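Local structure of 2-hydroxyhepta-2,4-diene-1,7-dioate isomerase (Corynebacterium glutamicum, 4DBF) at residues F129-E134 / S170-F175; S157-F162 / T198-I203; E237-I242 / D252-G257. The protein probably decarboxylates oxaloacetate as a magnesium-dependent member of the fumarylacetoacetate hydrolase (FAH) family, to which isomerase activity is also assigned. All blocks are in the same frame, centred on the assembly; numbering follows the deposited sequence.

Contact 1: residues F129-E134 / S170-F175; sequences FATKVE and SRDLQF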
loop_
_atom_site.group_PDB
_atom_site.type_symbol
_atom_site.label_atom_id
_atom_site.label_comp_id
_atom_site.label_asym_id
_atom_site.label_seq_id
_atom_site.Cartn_x
_atom_site.Cartn_y
_atom_site.Cartn_z
ATOM N N PHE A 129 -11.761 -11.431 -15.391
ATOM C CA PHE A 129 -10.822 -12.430 -14.958
ATOM C C PHE A 129 -10.884 -12.717 -13.484
ATOM O O PHE A 129 -10.146 -13.525 -12.995
ATOM C CB PHE A 129 -9.408 -12.033 -15.324
ATOM C CG PHE A 129 -8.994 -10.736 -14.765
ATOM C CD1 PHE A 129 -8.361 -10.659 -13.554
ATOM C CD2 PHE A 129 -9.260 -9.585 -15.437
ATOM C CE1 PHE A 129 -7.985 -9.456 -13.035
ATOM C CE2 PHE A 129 -8.884 -8.375 -14.928
ATOM C CZ PHE A 129 -8.256 -8.309 -13.722
ATOM N N ALA A 130 -11.757 -12.007 -12.790
ATOM C CA ALA A 130 -11.904 -12.142 -11.358
ATOM C C ALA A 130 -13.184 -12.869 -11.061
ATOM O O ALA A 130 -14.227 -12.333 -11.252
ATOM C CB ALA A 130 -11.919 -10.781 -10.672
ATOM N N THR A 131 -13.074 -14.088 -10.589
ATOM C CA THR A 131 -14.203 -14.963 -10.431
ATOM C C THR A 131 -14.279 -15.516 -9.028
ATOM O O THR A 131 -13.350 -15.440 -8.284
ATOM C CB THR A 131 -14.152 -16.113 -11.462
ATOM O OG1 THR A 131 -12.951 -16.844 -11.329
ATOM C CG2 THR A 131 -14.215 -15.585 -12.843
ATOM N N LYS A 132 -15.417 -16.057 -8.684
ATOM C CA LYS A 132 -15.737 -16.378 -7.326
ATOM C C LYS A 132 -15.412 -15.238 -6.349
ATOM O O LYS A 132 -14.694 -15.433 -5.425
ATOM C CB LYS A 132 -15.105 -17.676 -6.868
ATOM C CG LYS A 132 -15.801 -18.221 -5.652
ATOM C CD LYS A 132 -15.366 -19.619 -5.304
ATOM C CE LYS A 132 -15.768 -19.979 -3.906
ATOM N NZ LYS A 132 -15.209 -21.282 -3.540
ATOM N N VAL A 133 -15.990 -14.072 -6.595
ATOM C CA VAL A 133 -15.778 -12.889 -5.787
ATOM C C VAL A 133 -16.699 -12.832 -4.600
ATOM O O VAL A 133 -17.882 -12.687 -4.744
ATOM C CB VAL A 133 -15.945 -11.631 -6.619
ATOM C CG1 VAL A 133 -15.790 -10.397 -5.792
ATOM C CG2 VAL A 133 -14.995 -11.634 -7.764
ATOM N N GLU A 134 -16.124 -12.960 -3.427
ATOM C CA GLU A 134 -16.867 -12.933 -2.182
ATOM C C GLU A 134 -16.637 -11.648 -1.392
ATOM O O GLU A 134 -15.654 -11.014 -1.538
ATOM C CB GLU A 134 -16.522 -14.143 -1.309
ATOM C CG GLU A 134 -16.801 -15.465 -1.987
ATOM C CD GLU A 134 -16.599 -16.683 -1.120
ATOM O OE1 GLU A 134 -16.002 -16.611 -0.076
ATOM O OE2 GLU A 134 -17.082 -17.724 -1.504
ATOM N N SER A 170 -11.556 -12.074 -4.722
ATOM C CA SER A 170 -11.755 -13.129 -5.755
ATOM C C SER A 170 -11.127 -14.406 -5.190
ATOM O O SER A 170 -9.893 -14.493 -5.102
ATOM C CB SER A 170 -11.026 -12.766 -7.045
ATOM O OG SER A 170 -11.034 -13.887 -7.969
ATOM N N ARG A 171 -11.935 -15.373 -4.776
ATOM C CA ARG A 171 -11.359 -16.619 -4.211
ATOM C C ARG A 171 -10.555 -17.397 -5.234
ATOM O O ARG A 171 -9.583 -18.065 -4.906
ATOM C CB ARG A 171 -12.458 -17.533 -3.690
ATOM C CG ARG A 171 -13.320 -16.894 -2.650
ATOM C CD ARG A 171 -12.547 -16.487 -1.350
ATOM N NE ARG A 171 -13.469 -16.039 -0.337
ATOM C CZ ARG A 171 -13.137 -15.258 0.707
ATOM N NH1 ARG A 171 -11.906 -14.812 0.844
ATOM N NH2 ARG A 171 -14.064 -14.842 1.542
ATOM N N ASP A 172 -10.981 -17.333 -6.489
ATOM C CA ASP A 172 -10.228 -17.992 -7.560
ATOM C C ASP A 172 -8.852 -17.405 -7.754
ATOM O O ASP A 172 -7.853 -18.150 -8.000
ATOM C CB ASP A 172 -11.008 -17.930 -8.906
ATOM C CG ASP A 172 -12.238 -18.858 -8.928
ATOM O OD1 ASP A 172 -12.376 -19.706 -8.020
ATOM O OD2 ASP A 172 -13.132 -18.658 -9.817
ATOM N N LEU A 173 -8.749 -16.056 -7.714
ATOM C CA LEU A 173 -7.409 -15.451 -7.858
ATOM C C LEU A 173 -6.549 -15.704 -6.624
ATOM O O LEU A 173 -5.302 -15.862 -6.801
ATOM C CB LEU A 173 -7.452 -13.943 -8.151
ATOM C CG LEU A 173 -8.098 -13.562 -9.499
ATOM C CD1 LEU A 173 -8.250 -12.057 -9.556
ATOM C CD2 LEU A 173 -7.283 -14.054 -10.705
ATOM N N GLN A 174 -7.161 -15.742 -5.437
ATOM C CA GLN A 174 -6.371 -16.020 -4.239
ATOM C C GLN A 174 -5.635 -17.387 -4.422
ATOM O O GLN A 174 -4.422 -17.518 -4.154
ATOM C CB GLN A 174 -7.227 -16.135 -3.025
ATOM C CG GLN A 174 -7.640 -14.854 -2.414
ATOM C CD GLN A 174 -8.444 -15.075 -1.133
ATOM O OE1 GLN A 174 -9.641 -14.993 -1.105
ATOM N NE2 GLN A 174 -7.750 -15.366 -0.054
ATOM N N PHE A 175 -6.409 -18.392 -4.834
ATOM C CA PHE A 175 -5.818 -19.665 -5.221
ATOM C C PHE A 175 -4.838 -19.614 -6.378
ATOM O O PHE A 175 -3.757 -20.147 -6.225
ATOM C CB PHE A 175 -6.908 -20.736 -5.489
ATOM C CG PHE A 175 -6.327 -22.040 -5.899
ATOM C CD1 PHE A 175 -5.676 -22.849 -4.953
ATOM C CD2 PHE A 175 -6.350 -22.429 -7.230
ATOM C CE1 PHE A 175 -5.098 -24.059 -5.315
ATOM C CE2 PHE A 175 -5.758 -23.647 -7.609
ATOM C CZ PHE A 175 -5.128 -24.435 -6.633
#
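Arg171 and Glu134 form the charged end of this contact. Arg171 NE donates to Glu134 OE1 over 2.6 Å, NH2 adds a weak bond to the same oxygen, and the carboxylate and guanidinium planes stand 87° apart. OE1 lies in the guanidinium plane, at its edge, while NE stands above the carboxylate plane; Thr262 N is a further donor to this buried oxygen. A bend at chi2 (-62°) brings the arginine across the glutamate, and NH1 donates to Gln174 OE1, which lies near the guanidinium plane and so helps fix the group's rotation. Arg171 NH2 also salt-bridges Glu136, a magnesium ligand, making Arg171 a second-shell residue that probably steadies that carboxylate.

The hydrogen bonds beyond the salt bridge centre on Ser170, N-cap of helix 171-177: its OG accepts from Leu173 N (3.2 Å) and donates to Thr131 O (2.8 Å) on a lone pair, a double role that suits a small hydroxyl. Arg171 N reaches Lys132 O at 2.8 Å.

Apolar contacts close the other end, where Leu173 CD1 rests on Ala130 CB (4.0 Å) and obliquely against the Phe129 ring.

Val133 and Ser170 make an antiparallel, non-hydrogen-bonded pair where strands 133-143 and 159-170 run side by side; helix 181-185 packs on Leu173, and Ser245 of the second subunit touches Phe129.

Contact 2: residues S157-F162 / T198-I203; sequences SVVLGF and TDINSI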
loop_
_atom_site.group_PDB
_atom_site.type_symbol
_atom_site.label_atom_id
_atom_site.label_comp_id
_atom_site.label_asym_id
_atom_site.label_seq_id
_atom_site.Cartn_x
_atom_site.Cartn_y
_atom_site.Cartn_z
ATOM N N SER A 157 -5.101 4.617 22.442
ATOM C CA SER A 157 -4.495 5.918 22.257
ATOM C C SER A 157 -4.182 6.284 20.794
ATOM O O SER A 157 -3.985 7.406 20.497
ATOM C CB SER A 157 -3.244 6.005 23.080
ATOM O OG SER A 157 -2.208 5.313 22.465
ATOM N N VAL A 158 -4.156 5.296 19.910
ATOM C CA VAL A 158 -3.830 5.530 18.513
ATOM C C VAL A 158 -5.006 5.424 17.558
ATOM O O VAL A 158 -4.845 5.679 16.404
ATOM C CB VAL A 158 -2.721 4.603 17.995
ATOM C CG1 VAL A 158 -1.438 4.749 18.751
ATOM C CG2 VAL A 158 -3.173 3.177 17.923
ATOM N N VAL A 159 -6.162 5.016 18.039
ATOM C CA VAL A 159 -7.288 4.922 17.148
ATOM C C VAL A 159 -8.246 6.122 17.165
ATOM O O VAL A 159 -8.664 6.583 18.192
ATOM C CB VAL A 159 -7.998 3.543 17.100
ATOM C CG1 VAL A 159 -7.244 2.407 17.739
ATOM C CG2 VAL A 159 -9.475 3.590 17.381
ATOM N N LEU A 160 -8.547 6.599 15.978
ATOM C CA LEU A 160 -9.531 7.607 15.796
ATOM C C LEU A 160 -10.916 7.052 16.057
ATOM O O LEU A 160 -11.662 7.633 16.746
ATOM C CB LEU A 160 -9.472 8.201 14.396
ATOM C CG LEU A 160 -10.523 9.227 14.044
ATOM C CD1 LEU A 160 -10.499 10.442 14.916
ATOM C CD2 LEU A 160 -10.595 9.600 12.585
ATOM N N GLY A 161 -11.231 5.939 15.440
ATOM C CA GLY A 161 -12.540 5.347 15.610
ATOM C C GLY A 161 -12.706 4.099 14.775
ATOM O O GLY A 161 -11.714 3.556 14.216
ATOM N N PHE A 162 -13.950 3.635 14.700
ATOM C CA PHE A 162 -14.225 2.357 14.057
ATOM C C PHE A 162 -15.064 2.660 12.834
ATOM O O PHE A 162 -15.845 3.589 12.866
ATOM C CB PHE A 162 -15.041 1.398 14.978
ATOM C CG PHE A 162 -14.202 0.754 16.057
ATOM C CD1 PHE A 162 -12.867 0.440 15.838
ATOM C CD2 PHE A 162 -14.751 0.460 17.308
ATOM C CE1 PHE A 162 -12.067 -0.125 16.875
ATOM C CE2 PHE A 162 -13.962 -0.150 18.318
ATOM C CZ PHE A 162 -12.620 -0.420 18.088
ATOM N N THR A 198 -16.229 7.442 16.680
ATOM C CA THR A 198 -15.053 7.746 17.531
ATOM C C THR A 198 -15.347 7.374 19.030
ATOM O O THR A 198 -14.435 7.251 19.838
ATOM C CB THR A 198 -14.654 9.211 17.489
ATOM O OG1 THR A 198 -15.652 9.992 18.181
ATOM C CG2 THR A 198 -14.466 9.708 15.996
ATOM N N ASP A 199 -16.603 7.157 19.378
ATOM C CA ASP A 199 -16.898 6.656 20.779
ATOM C C ASP A 199 -16.615 5.154 20.775
ATOM O O ASP A 199 -17.505 4.348 20.661
ATOM C CB ASP A 199 -18.355 6.987 21.171
ATOM C CG ASP A 199 -18.731 6.536 22.616
ATOM O OD1 ASP A 199 -17.866 6.037 23.389
ATOM O OD2 ASP A 199 -19.940 6.670 22.909
ATOM N N ILE A 200 -15.353 4.771 20.850
ATOM C CA ILE A 200 -15.046 3.347 20.662
ATOM C C ILE A 200 -15.469 2.436 21.827
ATOM O O ILE A 200 -15.626 1.224 21.645
ATOM C CB ILE A 200 -13.588 3.104 20.305
ATOM C CG1 ILE A 200 -12.671 3.770 21.329
ATOM C CG2 ILE A 200 -13.291 3.553 18.831
ATOM C CD1 ILE A 200 -11.437 2.931 21.550
ATOM N N ASN A 201 -15.653 3.022 23.009
ATOM C CA ASN A 201 -16.269 2.294 24.133
ATOM C C ASN A 201 -17.710 1.903 23.955
ATOM O O ASN A 201 -18.182 0.973 24.613
ATOM C CB ASN A 201 -16.110 3.079 25.428
ATOM C CG ASN A 201 -14.866 2.698 26.139
ATOM O OD1 ASN A 201 -14.917 2.296 27.303
ATOM N ND2 ASN A 201 -13.741 2.715 25.425
ATOM N N SER A 202 -18.425 2.613 23.088
ATOM C CA SER A 202 -19.806 2.254 22.762
ATOM C C SER A 202 -19.898 0.910 21.998
ATOM O O SER A 202 -21.003 0.423 21.738
ATOM C CB SER A 202 -20.504 3.375 21.975
ATOM O OG SER A 202 -20.108 3.385 20.607
ATOM N N ILE A 203 -18.740 0.328 21.669
ATOM C CA ILE A 203 -18.657 -0.880 20.860
ATOM C C ILE A 203 -18.081 -1.972 21.723
ATOM O O ILE A 203 -16.950 -1.879 22.190
ATOM C CB ILE A 203 -17.753 -0.684 19.581
ATOM C CG1 ILE A 203 -18.285 0.418 18.675
ATOM C CG2 ILE A 203 -17.527 -1.999 18.859
ATOM C CD1 ILE A 203 -19.733 0.248 18.279
#
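Ile200 lays its CG2 methyl over one face of the Phe162 ring, a CH-pi contact with 3.8 Å from the methyl to the ring centroid and an approach 15° off the ring normal. This is the tight part of the contact. CG1 of Ile200 takes the position between the backbone N and the carbonyl carbon (chi1 53°), which leaves CG2 anti to the carbonyl carbon and aimed at the strand. A beta-branched residue suits this place, because its short branch can lie on the ring while CB also meets the rim at CE2. The same methyl lies 3.8 Å from Gly161 CA and touches Val159 CG2 at 4.1 Å. Ile203 comes from another direction: its CG1 sits at the ring edge, near the ring plane, 3.8 Å from Phe162 CD2.

Gly161 CA and Thr198 CA are 4.0 Å apart, and the backbones come so close that there is no room for a CB at Gly161, which suits glycine. Its extended backbone, with phi near 180°, belongs to a classic beta bulge in which Leu160 and Gly161 both face Val142.

Thr198 CA also makes a CA-H...O contact with Leu160 O (3.5 Å). Packing loosens at the outer side of Thr198, where CG2 reaches Leu160 CD1 only at 4.2 Å, while OG1 turns to the carbonyl oxygen of Met21. On the solvent side, the exposed Ser202 keeps to its own turn: its N and OG both donate to Asp199 O, the hydroxyl at 2.8 Å, closing the short 3-10 segment 200-202.

The loop after strand 190-197 thus covers the start of strand 159-170. Strand 133-143 lies alongside, with Leu139 and Val141 packing on Phe162, and helix 235-243 meets Val159 through Ile239.

Contact 3: residues E237-I242 / D252-G257; sequences EIIEFI and DVIATG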
loop_
_atom_site.group_PDB
_atom_site.type_symbol
_atom_site.label_atom_id
_atom_site.label_comp_id
_atom_site.label_asym_id
_atom_site.label_seq_id
_atom_site.Cartn_x
_atom_site.Cartn_y
_atom_site.Cartn_z
ATOM N N GLU A 237 -3.730 -6.645 20.389
ATOM C CA GLU A 237 -2.655 -7.466 19.880
ATOM C C GLU A 237 -2.486 -7.212 18.345
ATOM O O GLU A 237 -1.372 -7.217 17.845
ATOM C CB GLU A 237 -2.930 -8.953 20.095
ATOM C CG GLU A 237 -1.823 -9.812 19.591
ATOM C CD GLU A 237 -2.044 -11.322 19.760
ATOM O OE1 GLU A 237 -3.112 -11.753 20.273
ATOM O OE2 GLU A 237 -1.114 -12.058 19.331
ATOM N N ILE A 238 -3.595 -7.018 17.635
ATOM C CA ILE A 238 -3.482 -6.664 16.186
ATOM C C ILE A 238 -2.623 -5.394 16.014
ATOM O O ILE A 238 -1.677 -5.351 15.226
ATOM C CB ILE A 238 -4.864 -6.414 15.604
ATOM C CG1 ILE A 238 -5.674 -7.729 15.660
ATOM C CG2 ILE A 238 -4.755 -5.958 14.100
ATOM C CD1 ILE A 238 -7.162 -7.547 15.202
ATOM N N ILE A 239 -2.953 -4.346 16.736
ATOM C CA ILE A 239 -2.206 -3.100 16.641
ATOM C C ILE A 239 -0.706 -3.209 17.013
ATOM O O ILE A 239 0.133 -2.673 16.354
ATOM C CB ILE A 239 -2.947 -1.974 17.354
ATOM C CG1 ILE A 239 -4.147 -1.559 16.531
ATOM C CG2 ILE A 239 -2.072 -0.783 17.566
ATOM C CD1 ILE A 239 -5.333 -1.140 17.315
ATOM N N GLU A 240 -0.406 -3.966 18.042
ATOM C CA GLU A 240 0.959 -4.224 18.431
ATOM C C GLU A 240 1.737 -5.005 17.367
ATOM O O GLU A 240 2.866 -4.705 17.041
ATOM C CB GLU A 240 0.933 -5.014 19.703
ATOM C CG GLU A 240 2.262 -5.429 20.207
ATOM C CD GLU A 240 2.133 -6.201 21.488
ATOM O OE1 GLU A 240 1.864 -7.374 21.415
ATOM O OE2 GLU A 240 2.274 -5.622 22.550
ATOM N N PHE A 241 1.083 -6.023 16.842
ATOM C CA PHE A 241 1.628 -6.854 15.783
ATOM C C PHE A 241 1.976 -6.066 14.509
ATOM O O PHE A 241 3.014 -6.159 13.985
ATOM C CB PHE A 241 0.612 -7.941 15.485
ATOM C CG PHE A 241 1.019 -8.901 14.415
ATOM C CD1 PHE A 241 1.951 -9.851 14.657
ATOM C CD2 PHE A 241 0.404 -8.899 13.209
ATOM C CE1 PHE A 241 2.294 -10.746 13.697
ATOM C CE2 PHE A 241 0.749 -9.779 12.241
ATOM C CZ PHE A 241 1.688 -10.709 12.489
ATOM N N ILE A 242 1.054 -5.256 14.072
ATOM C CA ILE A 242 1.249 -4.448 12.905
ATOM C C ILE A 242 2.327 -3.405 13.137
ATOM O O ILE A 242 3.253 -3.357 12.414
ATOM C CB ILE A 242 -0.057 -3.797 12.465
ATOM C CG1 ILE A 242 -1.066 -4.855 12.060
ATOM C CG2 ILE A 242 0.186 -2.826 11.349
ATOM C CD1 ILE A 242 -2.388 -4.278 11.682
ATOM N N ASP A 252 -4.846 5.803 8.095
ATOM C CA ASP A 252 -4.573 4.380 7.722
ATOM C C ASP A 252 -5.693 3.467 8.310
ATOM O O ASP A 252 -6.230 3.724 9.400
ATOM C CB ASP A 252 -3.241 3.887 8.266
ATOM C CG ASP A 252 -2.057 4.260 7.384
ATOM O OD1 ASP A 252 -2.270 4.828 6.293
ATOM O OD2 ASP A 252 -0.944 3.970 7.794
ATOM N N VAL A 253 -6.019 2.375 7.617
ATOM C CA VAL A 253 -7.174 1.610 8.026
ATOM C C VAL A 253 -6.725 0.173 8.332
ATOM O O VAL A 253 -5.888 -0.377 7.577
ATOM C CB VAL A 253 -8.246 1.620 6.899
ATOM C CG1 VAL A 253 -9.288 0.505 7.196
ATOM C CG2 VAL A 253 -8.909 3.072 6.671
ATOM N N ILE A 254 -7.242 -0.426 9.424
ATOM C CA ILE A 254 -6.916 -1.854 9.688
ATOM C C ILE A 254 -8.197 -2.643 9.542
ATOM O O ILE A 254 -9.187 -2.339 10.192
ATOM C CB ILE A 254 -6.294 -2.053 11.110
ATOM C CG1 ILE A 254 -4.992 -1.267 11.231
ATOM C CG2 ILE A 254 -6.070 -3.603 11.439
ATOM C CD1 ILE A 254 -4.517 -1.222 12.738
ATOM N N ALA A 255 -8.155 -3.702 8.719
ATOM C CA ALA A 255 -9.320 -4.539 8.566
ATOM C C ALA A 255 -9.066 -5.754 9.489
ATOM O O ALA A 255 -8.084 -6.473 9.269
ATOM C CB ALA A 255 -9.398 -5.020 7.114
ATOM N N THR A 256 -9.873 -5.903 10.530
ATOM C CA THR A 256 -9.544 -6.828 11.667
ATOM C C THR A 256 -10.005 -8.296 11.459
ATOM O O THR A 256 -9.814 -9.173 12.345
ATOM C CB THR A 256 -10.085 -6.267 13.022
ATOM O OG1 THR A 256 -11.511 -6.130 12.947
ATOM C CG2 THR A 256 -9.453 -4.879 13.280
ATOM N N GLY A 257 -10.667 -8.581 10.347
ATOM C CA GLY A 257 -10.860 -9.970 9.940
ATOM C C GLY A 257 -12.310 -10.389 9.814
ATOM O O GLY A 257 -13.237 -9.587 10.056
#
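Ile254 enters a hollow between three isoleucines of helix 235-243, an apolar helix-on-strand packing in the fumarylacetoacetate hydrolase C-terminal region. The short helix and strand axes pass 10.6 Å apart at 119°, a gap filled here by isoleucine side chains from both elements. Ile238, Ile239 and Ile242, at i, i+1 and i+4, bound the hollow. The two branches of Ile254 share it out: CG2 touches Ile238 CG2 at 3.8 Å, and CD1 presses on Ile239 CG1, also at 3.8 Å. Ile242 reaches in tip to tip, its CD1 meeting both CG2 and CD1 of Ile254. In Ile254, CG1 lies anti to the carbonyl carbon (chi1 -61°) and CG2 anti to the backbone N, which sends CG2 to Ile238 and CD1 to Ile239. Ile238 and Ile254 lie alongside each other, pointing opposite ways, and the far end of Ile238 becomes a bump against Thr256.

Threonine suits that place because it has two sides: CB and CG2 meet the helix, while OG1 bonds to Leu139 O on neighbouring strand 133-143. Val84 and Ile86 of strand 83-87 also pack on Ile242, extending the apolar layer. The last of the fit is Ile238 CD1, which rests 3.9 Å from Thr256 CB and 4.0 Å from Thr256 CG2.

How the contacts relate
Contact 3 is wholly buried and made of aliphatic packing, whereas contacts 1 and 2 are only partly buried; in contact 1 polar groups make the contact itself, in contact 2 they lie at the solvent side. Contact 1 relies on charge and hydrogen bonds, with its Arg171 end close to the magnesium site; contact 2 relies on an aromatic ring and a close backbone approach. Strand 159-170 links contacts 1 and 2: its beginning lies in contact 2 and its last residue in contact 1, and their centres, on opposite sides of the chain's centre, are about 33 Å apart. Contacts 2 and 3 touch directly, Val159 CG1 meeting Ile239 CD1 at 4.1 Å. Strand 133-143 enters contact 1 and pairs with strand 253-255 of contact 3.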